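Long-range contacts in molybdopterin-guanine dinucleotide biosynthesis protein B (MobB) (Archaeoglobus fulgidus, PDB 2F1R), which probably binds GTP through a P-loop NTPase fold and takes part in the biosynthesis of the molybdopterin-guanine dinucleotide cofactor: residues A[57-62]-A[73-77]; A[82-86]-A[104-109]. The contacts are given in a common frame with arbitrary orientation. Residue numbers count along the deposited sequence, not the author numbering.

Interaction 1 (A[57-62]-A[73-77]); sequences YNSGAD and FIRRV
Residues 57-59 are the last turn of helix 52-59. G60 ends it in a Schellman motif, with phi/psi 117/6, and G60 N bonds to Y57 O at 3.0 Å. A61 and D62 then extend (D62 -75/151) into strand 62-66. Residues 73-76 are the end of strand 70-76, and V77 has left it. D62 and R75 are in register, CA to CA 4.7 Å. At F73 the t rotamer brings CE1 to 4.1 Å from D62 CB. I74 O lies 3.6 Å from D62 CA, and I74 CG2 is 3.9 Å from Y57 CE1. Strands 62-66 and 70-76 form an antiparallel beta hairpin. D62, F73, I74 and R75 also pair in parallel with a strand of the second subunit, so the sheet crosses the dimer interface. R75 CA lies 3.3 Å from D62 OD1. R76 makes every direct hydrogen bond between the segments. Its N and NE reach D62 OD1 at 3.0 and 2.9 Å, the latter a salt bridge. With chi1 p and chi3 p, its guanidinium lies flat on the Y57 ring (t rotamer), centres 4.3 Å apart and planes at 26°, a cation-pi stack. R76 NH2 donates to Y57 O (2.9 Å) and weakly to A61 O (2.8 Å). A water joins R76 O (2.7 Å) to D62 OD2 (2.8 Å); D62 OD2 also bonds Y96 OH of the second subunit.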
# COMPACT_ATOMS: atom_id res chain seq x y z
N TYR A 57 -9.25 8.15 -5.12
CA TYR A 57 -7.91 8.68 -5.06
C TYR A 57 -7.80 10.09 -5.68
O TYR A 57 -7.32 11.02 -5.04
CB TYR A 57 -6.87 7.76 -5.68
CG TYR A 57 -5.50 8.32 -5.43
CD1 TYR A 57 -4.83 8.04 -4.25
CD2 TYR A 57 -4.90 9.20 -6.33
CE1 TYR A 57 -3.56 8.55 -3.98
CE2 TYR A 57 -3.64 9.74 -6.07
CZ TYR A 57 -2.98 9.39 -4.89
OH TYR A 57 -1.74 9.88 -4.60
N ASN A 58 -8.30 10.23 -6.92
CA ASN A 58 -8.29 11.53 -7.63
C ASN A 58 -9.01 12.68 -6.93
O ASN A 58 -8.62 13.83 -7.03
CB ASN A 58 -8.90 11.34 -9.02
CG ASN A 58 -7.88 10.88 -10.03
OD1 ASN A 58 -7.04 10.01 -9.74
ND2 ASN A 58 -7.93 11.46 -11.24
N SER A 59 -10.07 12.33 -6.21
CA SER A 59 -10.89 13.31 -5.50
C SER A 59 -10.14 13.86 -4.29
O SER A 59 -10.53 14.86 -3.70
CB SER A 59 -12.23 12.66 -5.11
OG SER A 59 -12.08 11.75 -4.01
N GLY A 60 -9.03 13.23 -3.93
CA GLY A 60 -8.25 13.79 -2.84
C GLY A 60 -8.12 12.94 -1.60
O GLY A 60 -7.56 13.40 -0.60
N ALA A 61 -8.61 11.69 -1.65
CA ALA A 61 -8.43 10.72 -0.55
C ALA A 61 -7.27 9.77 -0.84
O ALA A 61 -7.08 9.37 -2.00
CB ALA A 61 -9.72 9.89 -0.28
N ASP A 62 -6.51 9.44 0.21
CA ASP A 62 -5.64 8.26 0.16
C ASP A 62 -6.52 7.03 0.30
O ASP A 62 -7.62 7.10 0.88
CB ASP A 62 -4.60 8.35 1.26
CG ASP A 62 -3.61 9.51 1.00
OD1 ASP A 62 -3.41 9.89 -0.21
OD2 ASP A 62 -2.99 9.98 2.00
N PHE A 73 -2.27 -0.05 -0.04
CA PHE A 73 -2.34 1.34 0.45
C PHE A 73 -1.73 2.24 -0.63
O PHE A 73 -0.57 2.08 -1.03
CB PHE A 73 -1.62 1.49 1.82
CG PHE A 73 -1.77 2.88 2.50
CD1 PHE A 73 -2.90 3.71 2.29
CD2 PHE A 73 -0.80 3.33 3.42
CE1 PHE A 73 -3.03 4.97 2.94
CE2 PHE A 73 -0.93 4.57 4.10
CZ PHE A 73 -2.06 5.40 3.84
N ILE A 74 -2.54 3.16 -1.14
CA ILE A 74 -2.14 4.09 -2.18
C ILE A 74 -2.27 5.50 -1.60
O ILE A 74 -3.33 5.87 -1.12
CB ILE A 74 -3.04 3.93 -3.40
CG1 ILE A 74 -3.16 2.43 -3.75
CG2 ILE A 74 -2.48 4.80 -4.58
CD1 ILE A 74 -4.27 2.05 -4.76
N ARG A 75 -1.17 6.25 -1.61
CA ARG A 75 -1.16 7.55 -0.97
C ARG A 75 -0.26 8.63 -1.58
O ARG A 75 0.84 8.34 -2.05
CB ARG A 75 -0.85 7.39 0.51
CG ARG A 75 0.50 6.86 0.79
CD ARG A 75 0.80 7.14 2.22
NE ARG A 75 1.46 8.39 2.43
CZ ARG A 75 1.45 9.04 3.59
NH1 ARG A 75 0.76 8.56 4.61
NH2 ARG A 75 2.10 10.21 3.70
N ARG A 76 -0.72 9.87 -1.57
CA ARG A 76 0.07 11.00 -2.06
C ARG A 76 1.32 11.27 -1.19
O ARG A 76 1.29 11.23 0.08
CB ARG A 76 -0.82 12.25 -2.29
CG ARG A 76 -1.46 12.85 -1.00
CD ARG A 76 -2.88 13.49 -1.22
NE ARG A 76 -3.85 12.44 -1.56
CZ ARG A 76 -4.54 12.37 -2.70
NH1 ARG A 76 -4.43 13.31 -3.61
NH2 ARG A 76 -5.32 11.33 -2.95
N VAL A 77 2.44 11.45 -1.86
CA VAL A 77 3.65 11.89 -1.17
C VAL A 77 4.25 13.15 -1.83
O VAL A 77 4.00 13.39 -2.98
CB VAL A 77 4.73 10.75 -1.13
CG1 VAL A 77 4.19 9.58 -0.34
CG2 VAL A 77 5.18 10.33 -2.56
O HOH W 1 -0.66 11.56 1.85

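Interaction 2 (A[82-86]-A[104-109])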
# COMPACT_ATOMS: atom_id res chain seq x y z
N GLY A 82 8.87 10.27 -1.43
CA GLY A 82 8.83 9.08 -2.27
C GLY A 82 10.22 8.61 -2.67
O GLY A 82 10.41 7.44 -2.96
N ASN A 83 11.19 9.53 -2.65
CA ASN A 83 12.59 9.26 -2.98
C ASN A 83 13.40 8.81 -1.75
O ASN A 83 14.57 8.45 -1.87
CB ASN A 83 13.24 10.53 -3.55
CG ASN A 83 12.90 10.77 -4.98
OD1 ASN A 83 12.60 11.90 -5.37
ND2 ASN A 83 12.96 9.73 -5.81
N ASP A 84 12.77 8.80 -0.59
CA ASP A 84 13.48 8.66 0.66
C ASP A 84 13.24 7.28 1.25
O ASP A 84 12.18 7.02 1.85
CB ASP A 84 13.03 9.75 1.62
CG ASP A 84 13.90 9.84 2.86
OD1 ASP A 84 14.44 8.80 3.25
OD2 ASP A 84 14.00 10.92 3.47
N LEU A 85 14.21 6.39 1.06
CA LEU A 85 14.10 5.02 1.53
C LEU A 85 13.90 4.87 3.04
O LEU A 85 13.22 3.95 3.48
CB LEU A 85 15.33 4.21 1.10
CG LEU A 85 15.36 3.60 -0.29
CD1 LEU A 85 16.72 2.87 -0.55
CD2 LEU A 85 14.16 2.64 -0.51
N ASP A 86 14.49 5.75 3.83
CA ASP A 86 14.36 5.68 5.28
C ASP A 86 12.99 6.09 5.75
O ASP A 86 12.49 5.52 6.74
CB ASP A 86 15.38 6.57 5.97
CG ASP A 86 16.84 6.22 5.61
OD1 ASP A 86 17.20 5.02 5.54
OD2 ASP A 86 17.60 7.21 5.43
N PHE A 104 17.41 2.18 -6.71
CA PHE A 104 17.83 3.17 -5.71
C PHE A 104 19.34 3.12 -5.45
O PHE A 104 19.78 3.31 -4.30
CB PHE A 104 17.09 2.93 -4.35
CG PHE A 104 15.63 3.23 -4.40
CD1 PHE A 104 15.14 4.45 -3.94
CD2 PHE A 104 14.73 2.29 -4.91
CE1 PHE A 104 13.71 4.72 -3.99
CE2 PHE A 104 13.31 2.56 -4.95
CZ PHE A 104 12.83 3.76 -4.50
N SER A 105 20.14 2.92 -6.49
CA SER A 105 21.59 2.83 -6.29
C SER A 105 22.20 4.05 -5.58
O SER A 105 23.12 3.93 -4.73
CB SER A 105 22.31 2.61 -7.62
OG SER A 105 23.69 2.51 -7.32
N LYS A 106 21.66 5.23 -5.87
CA LYS A 106 22.25 6.47 -5.34
C LYS A 106 21.89 6.75 -3.89
O LYS A 106 22.40 7.73 -3.28
CB LYS A 106 21.96 7.66 -6.25
CG LYS A 106 22.16 7.40 -7.76
CD LYS A 106 23.63 7.36 -8.15
CE LYS A 106 23.86 7.41 -9.70
NZ LYS A 106 23.19 8.55 -10.40
N ALA A 107 21.10 5.86 -3.29
CA ALA A 107 20.81 5.98 -1.87
C ALA A 107 21.90 5.46 -0.97
O ALA A 107 21.82 5.69 0.26
CB ALA A 107 19.46 5.34 -1.53
N GLY A 108 22.91 4.77 -1.55
CA GLY A 108 24.10 4.35 -0.79
C GLY A 108 23.96 3.16 0.14
O GLY A 108 24.87 2.88 0.92
N LYS A 109 22.83 2.42 0.08
CA LYS A 109 22.71 1.17 0.84
C LYS A 109 23.70 0.13 0.34
O LYS A 109 24.04 0.14 -0.85
CB LYS A 109 21.29 0.58 0.76
CG LYS A 109 20.16 1.47 1.18
CD LYS A 109 20.29 2.01 2.65
CE LYS A 109 19.02 2.76 3.03
NZ LYS A 109 19.25 3.56 4.24
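L85 covers one face of the F104 ring. Its CD2 sits 4.0 Å from the ring centroid and 12° off the normal, a CH-pi contact, and L85 CG approaches F104 CD1 to 3.8 Å. L85 CD1 touches A107 CB at 3.8 Å and K109 CG at 4.1 Å. Near the ring plane, the carbonyls G82 O and N83 O each lie 4.4 Å from F104 CE1. At the solvent side, K109 NZ donates to D86 OD1 at 2.8 Å in a salt bridge. The backbones stay apart: the nearest CA atoms, of L85 and A107, are 7.6 Å from each other. Segment 82-86 links helix 79-82 to helix 85-93. D84 is the N-cap of the latter; its OD1 accepts weakly from D86 N at 3.1 Å and also from W87 N. F104 has left-handed backbone angles (51/38) and leads into a short 3-10 turn, in which A107 N bonds to F104 O at 3.0 Å. R38 makes a cation-pi contact with F104. The contact joins the start of helix 85-93 to the loop between strands 98-102 and 111-114 of the parallel sheet, with V36 of strand 33-37 against L85 and F104, and strand 4-9 against K109.

How the interactions relate
The contacts follow one another along the chain, with centres 23 Å apart. They meet where V77 CG2 packs on G82 N at 3.9 Å. Interaction 1 is peripheral, about 24 Å from the chain centre. It joins helix 52-59 to the antiparallel hairpin that extends into the second subunit. Interaction 2 lies nearer, about 11 Å away, beside the parallel sheet, and its F104 packs on A66 of the second subunit. Both are partly buried. The first is chiefly polar, with a buried aspartate and an arginine stacked on tyrosine. The second has a leucine-phenylalanine centre and one salt bridge at its exposed margin. Helix 85-93 serves both: R75 and V77 touch it, L85 and D86 begin it.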